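Local coordinates for trehalose-6-phosphate phosphatase-related protein (Thermoplasma acidophilum, PDB 1U02) that removes the phosphate from trehalose 6-phosphate to give free trehalose, using magnesium, in the trehalose biosynthesis pathway, at residues A[68-73]-A[77-82]; A[91-96]-A[108-113]; A[100-105]-A[131-136]; A[144-149]-A[153-158]. One frame throughout, in Å; residues are numbered along the deposited sequence.

Interaction 1 (A[68-73]-A[77-82])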
loop_
_atom_site.group_PDB
_atom_site.type_symbol
_atom_site.label_atom_id
_atom_site.label_comp_id
_atom_site.label_asym_id
_atom_site.label_seq_id
_atom_site.Cartn_x
_atom_site.Cartn_y
_atom_site.Cartn_z
ATOM N N ALA A 68 6.908 1.451 -7.044
ATOM C CA ALA A 68 7.532 2.525 -7.818
ATOM C C ALA A 68 8.670 3.226 -7.077
ATOM O O ALA A 68 9.597 3.745 -7.697
ATOM C CB ALA A 68 6.482 3.551 -8.239
ATOM N N CYS A 69 8.594 3.248 -5.754
ATOM C CA CYS A 69 9.616 3.898 -4.946
ATOM C C CYS A 69 9.755 3.167 -3.625
ATOM O O CYS A 69 8.770 2.691 -3.068
ATOM C CB CYS A 69 9.225 5.360 -4.691
ATOM S SG CYS A 69 10.506 6.382 -3.931
ATOM N N SER A 70 10.982 3.074 -3.129
ATOM C CA SER A 70 11.243 2.412 -1.859
ATOM C C SER A 70 12.021 3.371 -0.979
ATOM O O SER A 70 12.611 4.338 -1.471
ATOM C CB SER A 70 12.088 1.150 -2.065
ATOM O OG SER A 70 11.473 0.257 -2.971
ATOM N N LYS A 71 11.991 3.128 0.324
ATOM C CA LYS A 71 12.758 3.938 1.256
ATOM C C LYS A 71 13.553 2.895 2.020
ATOM O O LYS A 71 13.007 2.150 2.834
ATOM C CB LYS A 71 11.857 4.740 2.195
ATOM C CG LYS A 71 12.646 5.659 3.133
ATOM C CD LYS A 71 11.732 6.560 3.947
ATOM C CE LYS A 71 12.524 7.426 4.919
ATOM N NZ LYS A 71 11.649 8.370 5.684
ATOM N N ILE A 72 14.845 2.835 1.718
ATOM C CA ILE A 72 15.755 1.863 2.306
ATOM C C ILE A 72 16.863 2.596 3.059
ATOM O O ILE A 72 17.553 3.439 2.487
ATOM C CB ILE A 72 16.387 0.996 1.192
ATOM C CG1 ILE A 72 15.285 0.417 0.299
ATOM C CG2 ILE A 72 17.211 -0.133 1.794
ATOM C CD1 ILE A 72 14.379 -0.569 1.005
ATOM N N ASN A 73 17.028 2.280 4.340
ATOM C CA ASN A 73 18.043 2.935 5.160
ATOM C C ASN A 73 17.841 4.445 5.126
ATOM O O ASN A 73 18.801 5.208 5.192
ATOM C CB ASN A 73 19.460 2.617 4.658
ATOM C CG ASN A 73 19.815 1.150 4.789
ATOM O OD1 ASN A 73 19.505 0.513 5.795
ATOM N ND2 ASN A 73 20.486 0.609 3.774
ATOM N N VAL A 77 14.507 5.714 -2.794
ATOM C CA VAL A 77 15.014 5.062 -3.987
ATOM C C VAL A 77 13.911 4.834 -5.011
ATOM O O VAL A 77 13.005 4.029 -4.786
ATOM C CB VAL A 77 15.645 3.691 -3.643
ATOM C CG1 VAL A 77 16.129 3.002 -4.913
ATOM C CG2 VAL A 77 16.792 3.881 -2.658
ATOM N N TYR A 78 13.982 5.548 -6.130
ATOM C CA TYR A 78 13.002 5.384 -7.193
ATOM C C TYR A 78 13.362 4.119 -7.955
ATOM O O TYR A 78 14.527 3.892 -8.290
ATOM C CB TYR A 78 13.036 6.585 -8.136
ATOM C CG TYR A 78 12.580 7.859 -7.480
ATOM C CD1 TYR A 78 11.227 8.097 -7.249
ATOM C CD2 TYR A 78 13.501 8.817 -7.059
ATOM C CE1 TYR A 78 10.800 9.256 -6.616
ATOM C CE2 TYR A 78 13.083 9.983 -6.423
ATOM C CZ TYR A 78 11.732 10.196 -6.206
ATOM O OH TYR A 78 11.307 11.347 -5.581
ATOM N N ASN A 79 12.362 3.291 -8.220
ATOM C CA ASN A 79 12.581 2.046 -8.934
ATOM C C ASN A 79 12.054 2.158 -10.357
ATOM O O ASN A 79 11.107 2.905 -10.626
ATOM C CB ASN A 79 11.864 0.901 -8.204
ATOM C CG ASN A 79 12.314 0.754 -6.758
ATOM O OD1 ASN A 79 11.505 0.476 -5.865
ATOM N ND2 ASN A 79 13.606 0.931 -6.519
ATOM N N ASN A 80 12.687 1.435 -11.272
ATOM C CA ASN A 80 12.239 1.419 -12.657
ATOM C C ASN A 80 12.137 2.813 -13.279
ATOM O O ASN A 80 11.275 3.059 -14.121
ATOM C CB ASN A 80 10.879 0.722 -12.709
ATOM C CG ASN A 80 10.850 -0.546 -11.866
ATOM O OD1 ASN A 80 9.841 -0.875 -11.246
ATOM N ND2 ASN A 80 11.969 -1.265 -11.846
ATOM N N GLY A 81 13.020 3.717 -12.861
ATOM C CA GLY A 81 13.014 5.072 -13.392
ATOM C C GLY A 81 11.705 5.819 -13.208
ATOM O O GLY A 81 11.347 6.667 -14.031
ATOM N N SER A 82 10.993 5.518 -12.125
ATOM C CA SER A 82 9.714 6.161 -11.846
ATOM C C SER A 82 9.847 7.658 -11.610
ATOM O O SER A 82 8.875 8.394 -11.745
ATOM C CB SER A 82 9.056 5.525 -10.621
ATOM O OG SER A 82 9.848 5.746 -9.461
#

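Interaction 2 (A[91-96]-A[108-113])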
loop_
_atom_site.group_PDB
_atom_site.type_symbol
_atom_site.label_atom_id
_atom_site.label_comp_id
_atom_site.label_asym_id
_atom_site.label_seq_id
_atom_site.Cartn_x
_atom_site.Cartn_y
_atom_site.Cartn_z
ATOM N N ARG A 91 1.342 17.855 -12.729
ATOM C CA ARG A 91 0.431 18.399 -13.729
ATOM C C ARG A 91 -0.957 17.767 -13.626
ATOM O O ARG A 91 -1.971 18.447 -13.792
ATOM C CB ARG A 91 0.990 18.186 -15.143
ATOM C CG ARG A 91 2.314 18.907 -15.402
ATOM C CD ARG A 91 2.559 19.160 -16.899
ATOM N NE ARG A 91 2.852 17.947 -17.665
ATOM C CZ ARG A 91 3.984 17.250 -17.578
ATOM N NH1 ARG A 91 4.952 17.637 -16.753
ATOM N NH2 ARG A 91 4.154 16.164 -18.323
ATOM N N ILE A 92 -1.000 16.465 -13.356
ATOM C CA ILE A 92 -2.280 15.773 -13.233
ATOM C C ILE A 92 -3.100 16.378 -12.100
ATOM O O ILE A 92 -4.296 16.625 -12.252
ATOM C CB ILE A 92 -2.074 14.260 -12.985
ATOM C CG1 ILE A 92 -1.530 13.608 -14.263
ATOM C CG2 ILE A 92 -3.391 13.604 -12.564
ATOM C CD1 ILE A 92 -1.130 12.154 -14.099
ATOM N N TYR A 93 -2.454 16.626 -10.966
ATOM C CA TYR A 93 -3.148 17.206 -9.828
ATOM C C TYR A 93 -3.620 18.619 -10.156
ATOM O O TYR A 93 -4.754 18.995 -9.863
ATOM C CB TYR A 93 -2.235 17.259 -8.600
ATOM C CG TYR A 93 -2.937 17.855 -7.411
ATOM C CD1 TYR A 93 -3.940 17.152 -6.753
ATOM C CD2 TYR A 93 -2.658 19.155 -6.991
ATOM C CE1 TYR A 93 -4.661 17.729 -5.707
ATOM C CE2 TYR A 93 -3.373 19.743 -5.946
ATOM C CZ TYR A 93 -4.373 19.023 -5.315
ATOM O OH TYR A 93 -5.112 19.604 -4.313
ATOM N N GLU A 94 -2.740 19.406 -10.758
ATOM C CA GLU A 94 -3.091 20.776 -11.106
ATOM C C GLU A 94 -4.282 20.839 -12.053
ATOM O O GLU A 94 -5.170 21.680 -11.892
ATOM C CB GLU A 94 -1.889 21.486 -11.737
ATOM C CG GLU A 94 -2.183 22.902 -12.211
ATOM C CD GLU A 94 -2.912 23.738 -11.168
ATOM O OE1 GLU A 94 -2.442 23.801 -10.009
ATOM O OE2 GLU A 94 -3.955 24.336 -11.509
ATOM N N ASP A 95 -4.316 19.938 -13.030
ATOM C CA ASP A 95 -5.399 19.943 -13.998
ATOM C C ASP A 95 -6.686 19.285 -13.514
ATOM O O ASP A 95 -7.739 19.487 -14.108
ATOM C CB ASP A 95 -4.943 19.285 -15.310
ATOM C CG ASP A 95 -3.764 20.015 -15.962
ATOM O OD1 ASP A 95 -3.574 21.222 -15.698
ATOM O OD2 ASP A 95 -3.033 19.383 -16.758
ATOM N N THR A 96 -6.623 18.514 -12.434
ATOM C CA THR A 96 -7.829 17.842 -11.962
ATOM C C THR A 96 -8.309 18.224 -10.562
ATOM O O THR A 96 -9.403 17.826 -10.156
ATOM C CB THR A 96 -7.652 16.302 -12.003
ATOM O OG1 THR A 96 -6.630 15.909 -11.077
ATOM C CG2 THR A 96 -7.263 15.843 -13.404
ATOM N N ILE A 108 -9.588 14.241 -3.420
ATOM C CA ILE A 108 -8.402 13.974 -4.221
ATOM C C ILE A 108 -7.167 14.017 -3.327
ATOM O O ILE A 108 -6.887 15.023 -2.682
ATOM C CB ILE A 108 -8.279 15.011 -5.369
ATOM C CG1 ILE A 108 -9.495 14.898 -6.295
ATOM C CG2 ILE A 108 -7.012 14.766 -6.182
ATOM C CD1 ILE A 108 -9.578 15.981 -7.366
ATOM N N TYR A 109 -6.446 12.906 -3.280
ATOM C CA TYR A 109 -5.248 12.806 -2.462
ATOM C C TYR A 109 -4.030 12.842 -3.369
ATOM O O TYR A 109 -3.785 11.916 -4.142
ATOM C CB TYR A 109 -5.282 11.510 -1.659
ATOM C CG TYR A 109 -6.451 11.449 -0.703
ATOM C CD1 TYR A 109 -6.327 11.897 0.609
ATOM C CD2 TYR A 109 -7.681 10.944 -1.113
ATOM C CE1 TYR A 109 -7.404 11.839 1.498
ATOM C CE2 TYR A 109 -8.765 10.879 -0.234
ATOM C CZ TYR A 109 -8.619 11.326 1.069
ATOM O OH TYR A 109 -9.691 11.258 1.942
ATOM N N ARG A 110 -3.278 13.930 -3.267
ATOM C CA ARG A 110 -2.091 14.133 -4.076
ATOM C C ARG A 110 -0.848 13.497 -3.477
ATOM O O ARG A 110 -0.608 13.597 -2.277
ATOM C CB ARG A 110 -1.849 15.633 -4.263
ATOM C CG ARG A 110 -0.585 15.968 -5.025
ATOM C CD ARG A 110 -0.363 17.469 -5.048
ATOM N NE ARG A 110 0.732 17.852 -5.932
ATOM C CZ ARG A 110 1.047 19.110 -6.225
ATOM N NH1 ARG A 110 0.348 20.110 -5.701
ATOM N NH2 ARG A 110 2.060 19.368 -7.044
ATOM N N LYS A 111 -0.062 12.841 -4.327
ATOM C CA LYS A 111 1.187 12.212 -3.910
ATOM C C LYS A 111 2.188 12.441 -5.041
ATOM O O LYS A 111 1.789 12.693 -6.176
ATOM C CB LYS A 111 0.971 10.720 -3.658
ATOM C CG LYS A 111 -0.093 10.490 -2.598
ATOM C CD LYS A 111 -0.494 9.055 -2.429
ATOM C CE LYS A 111 -1.712 8.990 -1.513
ATOM N NZ LYS A 111 -2.009 7.625 -1.040
ATOM N N ASN A 112 3.480 12.360 -4.745
ATOM C CA ASN A 112 4.483 12.594 -5.779
ATOM C C ASN A 112 4.387 11.662 -6.985
ATOM O O ASN A 112 4.669 12.078 -8.112
ATOM C CB ASN A 112 5.893 12.519 -5.189
ATOM C CG ASN A 112 6.155 13.614 -4.180
ATOM O OD1 ASN A 112 5.671 14.732 -4.334
ATOM N ND2 ASN A 112 6.936 13.305 -3.152
ATOM N N LEU A 113 3.995 10.411 -6.764
ATOM C CA LEU A 113 3.894 9.468 -7.876
ATOM C C LEU A 113 2.515 8.844 -8.044
ATOM O O LEU A 113 2.381 7.737 -8.572
ATOM C CB LEU A 113 4.951 8.366 -7.740
ATOM C CG LEU A 113 6.391 8.881 -7.907
ATOM C CD1 LEU A 113 7.397 7.772 -7.608
ATOM C CD2 LEU A 113 6.573 9.412 -9.331
HETATM O O HOH W 1 -6.471 17.980 -2.632
#

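Interaction 3 (A[100-105]-A[131-136])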
loop_
_atom_site.group_PDB
_atom_site.type_symbol
_atom_site.label_atom_id
_atom_site.label_comp_id
_atom_site.label_asym_id
_atom_site.label_seq_id
_atom_site.Cartn_x
_atom_site.Cartn_y
_atom_site.Cartn_z
ATOM N N VAL A 100 -13.118 18.564 -7.428
ATOM C CA VAL A 100 -13.759 18.438 -6.126
ATOM C C VAL A 100 -15.032 19.292 -6.081
ATOM O O VAL A 100 -15.949 19.005 -5.318
ATOM C CB VAL A 100 -12.824 18.865 -4.966
ATOM C CG1 VAL A 100 -11.618 17.934 -4.905
ATOM C CG2 VAL A 100 -12.371 20.309 -5.149
ATOM N N SER A 101 -15.083 20.343 -6.893
ATOM C CA SER A 101 -16.268 21.194 -6.926
ATOM C C SER A 101 -17.236 20.700 -8.008
ATOM O O SER A 101 -18.450 20.841 -7.874
ATOM C CB SER A 101 -15.886 22.665 -7.166
ATOM O OG SER A 101 -15.214 22.846 -8.399
ATOM N N ASP A 102 -16.700 20.103 -9.069
ATOM C CA ASP A 102 -17.549 19.578 -10.134
ATOM C C ASP A 102 -18.333 18.364 -9.630
ATOM O O ASP A 102 -19.477 18.135 -10.028
ATOM C CB ASP A 102 -16.711 19.174 -11.352
ATOM C CG ASP A 102 -15.962 20.345 -11.962
ATOM O OD1 ASP A 102 -16.500 21.474 -11.960
ATOM O OD2 ASP A 102 -14.840 20.133 -12.463
ATOM N N PHE A 103 -17.710 17.598 -8.739
ATOM C CA PHE A 103 -18.330 16.402 -8.171
ATOM C C PHE A 103 -18.262 16.474 -6.647
ATOM O O PHE A 103 -17.443 15.789 -6.023
ATOM C CB PHE A 103 -17.580 15.156 -8.651
ATOM C CG PHE A 103 -17.446 15.066 -10.145
ATOM C CD1 PHE A 103 -18.546 14.744 -10.939
ATOM C CD2 PHE A 103 -16.221 15.314 -10.761
ATOM C CE1 PHE A 103 -18.428 14.667 -12.334
ATOM C CE2 PHE A 103 -16.089 15.243 -12.153
ATOM C CZ PHE A 103 -17.195 14.917 -12.939
ATOM N N PRO A 104 -19.133 17.291 -6.025
ATOM C CA PRO A 104 -19.168 17.455 -4.568
ATOM C C PRO A 104 -19.107 16.133 -3.816
ATOM O O PRO A 104 -19.939 15.249 -4.023
ATOM C CB PRO A 104 -20.485 18.198 -4.337
ATOM C CG PRO A 104 -20.592 19.048 -5.572
ATOM C CD PRO A 104 -20.235 18.043 -6.654
ATOM N N GLY A 105 -18.124 16.002 -2.934
ATOM C CA GLY A 105 -17.979 14.766 -2.184
ATOM C C GLY A 105 -16.700 14.066 -2.596
ATOM O O GLY A 105 -16.080 13.357 -1.800
ATOM N N ARG A 131 -15.345 8.667 -13.890
ATOM C CA ARG A 131 -14.471 7.581 -14.292
ATOM C C ARG A 131 -13.904 7.816 -15.687
ATOM O O ARG A 131 -12.706 7.635 -15.911
ATOM C CB ARG A 131 -15.226 6.247 -14.250
ATOM C CG ARG A 131 -14.391 5.048 -14.671
ATOM C CD ARG A 131 -15.192 3.750 -14.599
ATOM N NE ARG A 131 -14.421 2.605 -15.090
ATOM C CZ ARG A 131 -14.870 1.353 -15.130
ATOM N NH1 ARG A 131 -16.095 1.067 -14.707
ATOM N NH2 ARG A 131 -14.093 0.383 -15.593
ATOM N N SER A 132 -14.760 8.231 -16.620
ATOM C CA SER A 132 -14.319 8.477 -17.990
ATOM C C SER A 132 -13.337 9.647 -18.049
ATOM O O SER A 132 -12.408 9.635 -18.855
ATOM C CB SER A 132 -15.521 8.753 -18.908
ATOM O OG SER A 132 -16.145 9.986 -18.596
ATOM N N ARG A 133 -13.541 10.654 -17.198
ATOM C CA ARG A 133 -12.635 11.806 -17.166
ATOM C C ARG A 133 -11.259 11.367 -16.694
ATOM O O ARG A 133 -10.241 11.777 -17.245
ATOM C CB ARG A 133 -13.132 12.896 -16.210
ATOM C CG ARG A 133 -14.302 13.728 -16.693
ATOM C CD ARG A 133 -14.450 14.948 -15.782
ATOM N NE ARG A 133 -15.603 15.780 -16.107
ATOM C CZ ARG A 133 -15.905 16.912 -15.477
ATOM N NH1 ARG A 133 -15.136 17.351 -14.487
ATOM N NH2 ARG A 133 -16.977 17.606 -15.836
ATOM N N ILE A 134 -11.237 10.546 -15.651
ATOM C CA ILE A 134 -9.977 10.052 -15.101
ATOM C C ILE A 134 -9.222 9.233 -16.148
ATOM O O ILE A 134 -8.015 9.395 -16.324
ATOM C CB ILE A 134 -10.230 9.186 -13.849
ATOM C CG1 ILE A 134 -10.767 10.070 -12.722
ATOM C CG2 ILE A 134 -8.943 8.488 -13.416
ATOM C CD1 ILE A 134 -11.275 9.294 -11.518
ATOM N N GLU A 135 -9.937 8.370 -16.858
ATOM C CA GLU A 135 -9.310 7.544 -17.880
ATOM C C GLU A 135 -8.747 8.407 -19.007
ATOM O O GLU A 135 -7.717 8.078 -19.590
ATOM C CB GLU A 135 -10.324 6.531 -18.415
ATOM C CG GLU A 135 -10.909 5.682 -17.293
ATOM C CD GLU A 135 -11.994 4.730 -17.752
ATOM O OE1 GLU A 135 -12.831 5.133 -18.585
ATOM O OE2 GLU A 135 -12.014 3.579 -17.259
ATOM N N GLU A 136 -9.414 9.521 -19.299
ATOM C CA GLU A 136 -8.953 10.430 -20.346
ATOM C C GLU A 136 -7.634 11.065 -19.911
ATOM O O GLU A 136 -6.688 11.174 -20.698
ATOM C CB GLU A 136 -10.007 11.513 -20.605
ATOM C CG GLU A 136 -9.608 12.551 -21.641
ATOM C CD GLU A 136 -10.743 13.512 -21.965
ATOM O OE1 GLU A 136 -11.260 14.167 -21.030
ATOM O OE2 GLU A 136 -11.121 13.611 -23.154
#

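Interaction 4 (A[144-149]-A[153-158])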
loop_
_atom_site.group_PDB
_atom_site.type_symbol
_atom_site.label_atom_id
_atom_site.label_comp_id
_atom_site.label_asym_id
_atom_site.label_seq_id
_atom_site.Cartn_x
_atom_site.Cartn_y
_atom_site.Cartn_z
ATOM N N GLU A 144 -1.100 4.936 -15.644
ATOM C CA GLU A 144 -1.947 3.771 -15.451
ATOM C C GLU A 144 -3.082 4.017 -14.462
ATOM O O GLU A 144 -2.924 4.767 -13.493
ATOM C CB GLU A 144 -1.045 2.626 -14.986
ATOM C CG GLU A 144 -1.722 1.351 -14.537
ATOM C CD GLU A 144 -0.692 0.309 -14.129
ATOM O OE1 GLU A 144 0.117 -0.087 -15.001
ATOM O OE2 GLU A 144 -0.681 -0.097 -12.944
ATOM N N THR A 145 -4.226 3.385 -14.711
ATOM C CA THR A 145 -5.387 3.545 -13.844
ATOM C C THR A 145 -5.680 2.278 -13.033
ATOM O O THR A 145 -5.718 1.180 -13.576
ATOM C CB THR A 145 -6.654 3.902 -14.671
ATOM O OG1 THR A 145 -6.390 5.049 -15.491
ATOM C CG2 THR A 145 -7.816 4.223 -13.753
ATOM N N TYR A 146 -5.882 2.446 -11.731
ATOM C CA TYR A 146 -6.198 1.337 -10.834
ATOM C C TYR A 146 -7.594 1.570 -10.259
ATOM O O TYR A 146 -7.916 2.682 -9.839
ATOM C CB TYR A 146 -5.191 1.265 -9.680
ATOM C CG TYR A 146 -5.585 0.268 -8.613
ATOM C CD1 TYR A 146 -5.415 -1.103 -8.814
ATOM C CD2 TYR A 146 -6.168 0.689 -7.421
ATOM C CE1 TYR A 146 -5.816 -2.030 -7.852
ATOM C CE2 TYR A 146 -6.575 -0.227 -6.455
ATOM C CZ TYR A 146 -6.395 -1.584 -6.677
ATOM O OH TYR A 146 -6.795 -2.497 -5.729
ATOM N N TYR A 147 -8.414 0.524 -10.238
ATOM C CA TYR A 147 -9.772 0.628 -9.711
ATOM C C TYR A 147 -9.899 -0.203 -8.435
ATOM O O TYR A 147 -9.730 -1.422 -8.465
ATOM C CB TYR A 147 -10.777 0.122 -10.752
ATOM C CG TYR A 147 -10.631 0.762 -12.117
ATOM C CD1 TYR A 147 -11.253 1.973 -12.416
ATOM C CD2 TYR A 147 -9.857 0.160 -13.108
ATOM C CE1 TYR A 147 -11.108 2.571 -13.673
ATOM C CE2 TYR A 147 -9.704 0.747 -14.366
ATOM C CZ TYR A 147 -10.331 1.953 -14.641
ATOM O OH TYR A 147 -10.164 2.546 -15.879
ATOM N N GLY A 148 -10.187 0.458 -7.318
ATOM C CA GLY A 148 -10.334 -0.249 -6.058
ATOM C C GLY A 148 -11.720 -0.026 -5.482
ATOM O O GLY A 148 -12.643 0.349 -6.205
ATOM N N LYS A 149 -11.879 -0.259 -4.184
ATOM C CA LYS A 149 -13.172 -0.057 -3.545
ATOM C C LYS A 149 -13.384 1.426 -3.234
ATOM O O LYS A 149 -12.744 1.977 -2.344
ATOM C CB LYS A 149 -13.266 -0.894 -2.267
ATOM C CG LYS A 149 -13.206 -2.394 -2.537
ATOM C CD LYS A 149 -13.752 -3.212 -1.374
ATOM C CE LYS A 149 -13.667 -4.707 -1.670
ATOM N NZ LYS A 149 -14.282 -5.064 -2.987
ATOM N N GLU A 153 -7.226 5.252 -8.809
ATOM C CA GLU A 153 -5.929 5.891 -8.671
ATOM C C GLU A 153 -5.109 5.884 -9.948
ATOM O O GLU A 153 -5.070 4.884 -10.670
ATOM C CB GLU A 153 -5.119 5.201 -7.558
ATOM C CG GLU A 153 -3.786 5.884 -7.242
ATOM C CD GLU A 153 -2.995 5.197 -6.130
ATOM O OE1 GLU A 153 -2.462 4.091 -6.355
ATOM O OE2 GLU A 153 -2.906 5.768 -5.024
ATOM N N LEU A 154 -4.472 7.017 -10.225
ATOM C CA LEU A 154 -3.591 7.152 -11.375
ATOM C C LEU A 154 -2.208 6.903 -10.809
ATOM O O LEU A 154 -1.825 7.511 -9.808
ATOM C CB LEU A 154 -3.666 8.559 -11.965
ATOM C CG LEU A 154 -5.013 8.886 -12.606
ATOM C CD1 LEU A 154 -4.970 10.289 -13.208
ATOM C CD2 LEU A 154 -5.321 7.847 -13.681
ATOM N N ARG A 155 -1.457 6.011 -11.441
ATOM C CA ARG A 155 -0.139 5.682 -10.934
ATOM C C ARG A 155 0.862 5.387 -12.046
ATOM O O ARG A 155 0.529 5.459 -13.231
ATOM C CB ARG A 155 -0.263 4.480 -9.993
ATOM C CG ARG A 155 -0.836 3.244 -10.664
ATOM C CD ARG A 155 -1.186 2.132 -9.677
ATOM N NE ARG A 155 -1.367 0.861 -10.377
ATOM C CZ ARG A 155 -1.736 -0.283 -9.805
ATOM N NH1 ARG A 155 -1.979 -0.335 -8.502
ATOM N NH2 ARG A 155 -1.843 -1.384 -10.541
ATOM N N VAL A 156 2.090 5.063 -11.654
ATOM C CA VAL A 156 3.145 4.746 -12.613
ATOM C C VAL A 156 2.825 3.415 -13.301
ATOM O O VAL A 156 2.532 2.419 -12.642
ATOM C CB VAL A 156 4.525 4.640 -11.907
ATOM C CG1 VAL A 156 5.580 4.134 -12.890
ATOM C CG2 VAL A 156 4.933 6.000 -11.361
ATOM N N PRO A 157 2.869 3.383 -14.641
ATOM C CA PRO A 157 2.571 2.133 -15.345
ATOM C C PRO A 157 3.465 0.961 -14.911
ATOM O O PRO A 157 4.659 1.134 -14.670
ATOM C CB PRO A 157 2.787 2.504 -16.815
ATOM C CG PRO A 157 2.431 3.970 -16.854
ATOM C CD PRO A 157 3.097 4.486 -15.592
ATOM N N GLY A 158 2.868 -0.221 -14.789
ATOM C CA GLY A 158 3.625 -1.411 -14.439
ATOM C C GLY A 158 3.952 -1.710 -12.986
ATOM O O GLY A 158 4.594 -2.728 -12.719
#

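Interaction 1 (A[68-73]-A[77-82])
Ser-70 and Val-77 face each other as an antiparallel hydrogen-bonded pair. Ser-70 N donates to Val-77 O at 2.8 Å, and Val-77 N returns a bond to Ser-70 O at 2.7 Å. One step along, Cys-69 and Tyr-78 form the non-hydrogen-bonded pair. With SG of Cys-69 anti to the backbone N (chi1 -171°), the sulfur lies obliquely against the Tyr-78 ring, 3.8 Å from its CD1, a sulfur-aromatic contact.

Ser-82 closes the far end. Its CB packs against the CB of Ala-68 at 4.0 Å. Its OG then turns to the backbone and donates to Ala-68 O at 2.7 Å. The same oxygen takes a second bond, from Asn-79 N at 2.9 Å. The two donors reach it from opposite faces of the carbonyl plane, so it is gripped from both sides. This holds the turn after Tyr-78 against the start of strand 69-72. Ala-68 and Cys-69 form a classic beta bulge against strand 61-64. The arrangement is a tight beta hairpin, whose second strand, 75-78, is an outermost strand of the mixed sheet in the HAD-type core.

Interaction 2 (A[91-96]-A[108-113])
The Tyr-93 ring carries the Arg-110 side chain across one face. Arg-110 CD sits over that face, offset toward the rim and 3.7 Å from the ring centroid, a CH-pi contact. Ile-108 CG2 lies at the ring edge, 3.8 Å from Tyr-93 CE1. The guanidinium of Arg-110 has Tyr-93 CB over one of its faces and is tilted only 23° from the ring plane. Its NH1 comes within 3.4 Å of Tyr-93 CD2.

Tyr-93 holds CG anti to its backbone N (chi1 -180°), which sends the ring off helix 86-96 toward strand 107-111. The Arg-110 chain is extended from CG to NE and crosses the ring at about a right angle, so CB, CG and CD all touch it. Beyond the ring, Ile-108 CD1 meets the backbone at Thr-96 O, 3.3 Å away. A water joins the elements at the hydroxyl end: it lies 2.7 Å from Tyr-93 OH and donates to Ile-108 O. Were Tyr-93 replaced by an alanine, the aliphatic part of Arg-110 would probably lose its support and the water its link to the helix.

The contact packs a helix on an edge strand of the antiparallel sheet, in what is probably the cap domain of this HAD phosphatase. Arg-110 NH2 makes its salt bridge with Asp-90, on helix 86-96 like Tyr-93. The tyrosine thus offers mainly a packing surface for the arginine's chain, while the charge is probably balanced by Asp-90.

Interaction 3 (A[100-105]-A[131-136])
Asp-102 ends the short helix 99-102, Phe-103 follows it, and Arg-133 lies within helix 127-141. The backbones stay well apart: the CA atoms of Asp-102 and Arg-133 are 11.6 Å from each other. Phe-103 is the first residue after helix 99-102 to leave helical geometry. Long side chains must span the gap, and Arg-133 does most of the reaching. Its chain is extended from CG to NE, which carries the guanidinium to the end of the short helix.

The contact thus links two helical elements packed beside the four-stranded antiparallel sheet, probably in the cap of this HAD phosphatase. The Phe-103 CZ lies over the centre of one guanidinium face, 3.5 Å from Arg-133 CZ. The two planes are 65° apart, so the ring presents its far end to the guanidinium rather than lying flat on it. Arg-133 CD is at the ring edge, in its plane.

Asp-102 approaches the guanidinium at its edge. OD2 takes a weak hydrogen bond from Arg-133 NH1 at 3.5 Å, part of a long salt bridge, with the carboxylate turned 76° from the guanidinium. Arg-133 also makes a cation-pi contact with Trp-99. Phe-103 packs on Leu-130 and Met-126 as well.

Interaction 4 (A[144-149]-A[153-158])
Arg-155 places CG between its backbone N and carbonyl carbon (chi1 60°), then runs extended to NE, so its guanidinium comes back over the partner strand. Glu-144 sends CG anti to its backbone N (chi1 172°), and its carboxylate meets that group. Both Arg-155 NE, at 2.8 Å, and Arg-155 NH2, at 3.0 Å, donate to the single oxygen OE2 of Glu-144, which lies near the guanidinium plane. The other oxygen, OE1, takes a bond from Gly-158 N at 2.8 Å. Both carboxylate oxygens are thus held. Tyr-146 flanks the guanidinium: its CB lies over one face, and its CD1 is 3.5 Å from Arg-155 NH1, with ring and guanidinium planes 21° apart. A leucine in place of Arg-155 would probably leave Glu-144 OE2 without its charged mate and take away the flat group packed beside Tyr-146.

The backbone makes a regular antiparallel pairing. Glu-144 bonds Arg-155 both ways, as Tyr-146 does Glu-153. On the other face, Thr-145 OG1 is 3.5 Å from Leu-154 CD2.

This beta hairpin forms one end of the four-stranded sheet, with strand 144-147 outermost and strand 151-155 next to strand 114-118. The Tyr-146 side chain is about 8 Å from the bound magnesium ion. On the opposite face, Thr-145 and Leu-154 pack on helix 127-141, and Leu-154 also reaches helix 86-96.

Overall arrangement
From the N terminus, interaction 1 comes first. It closes a short hairpin at the end of the core sheet before any other contact opens. Interactions 2 and 3 then cross: segment 100-105 falls between 91-96 and 108-113, and its partner 131-136 follows both. Interaction 2 ties helix 86-96 to strand 107-111, and interaction 3 ties the end of helix 99-102 to helix 127-141; Val-100 packing on Ile-108 joins the two. Interaction 4 closes the last hairpin, in the same antiparallel sheet that interaction 2 reaches. Ile-92 and Ile-134 both pack on Leu-154, and Tyr-147 probably hydrogen-bonds Glu-135, joining interactions 2 and 3 to 4. Leu-113 and Val-156 touch the hairpin of interaction 1, where the two sheets approach.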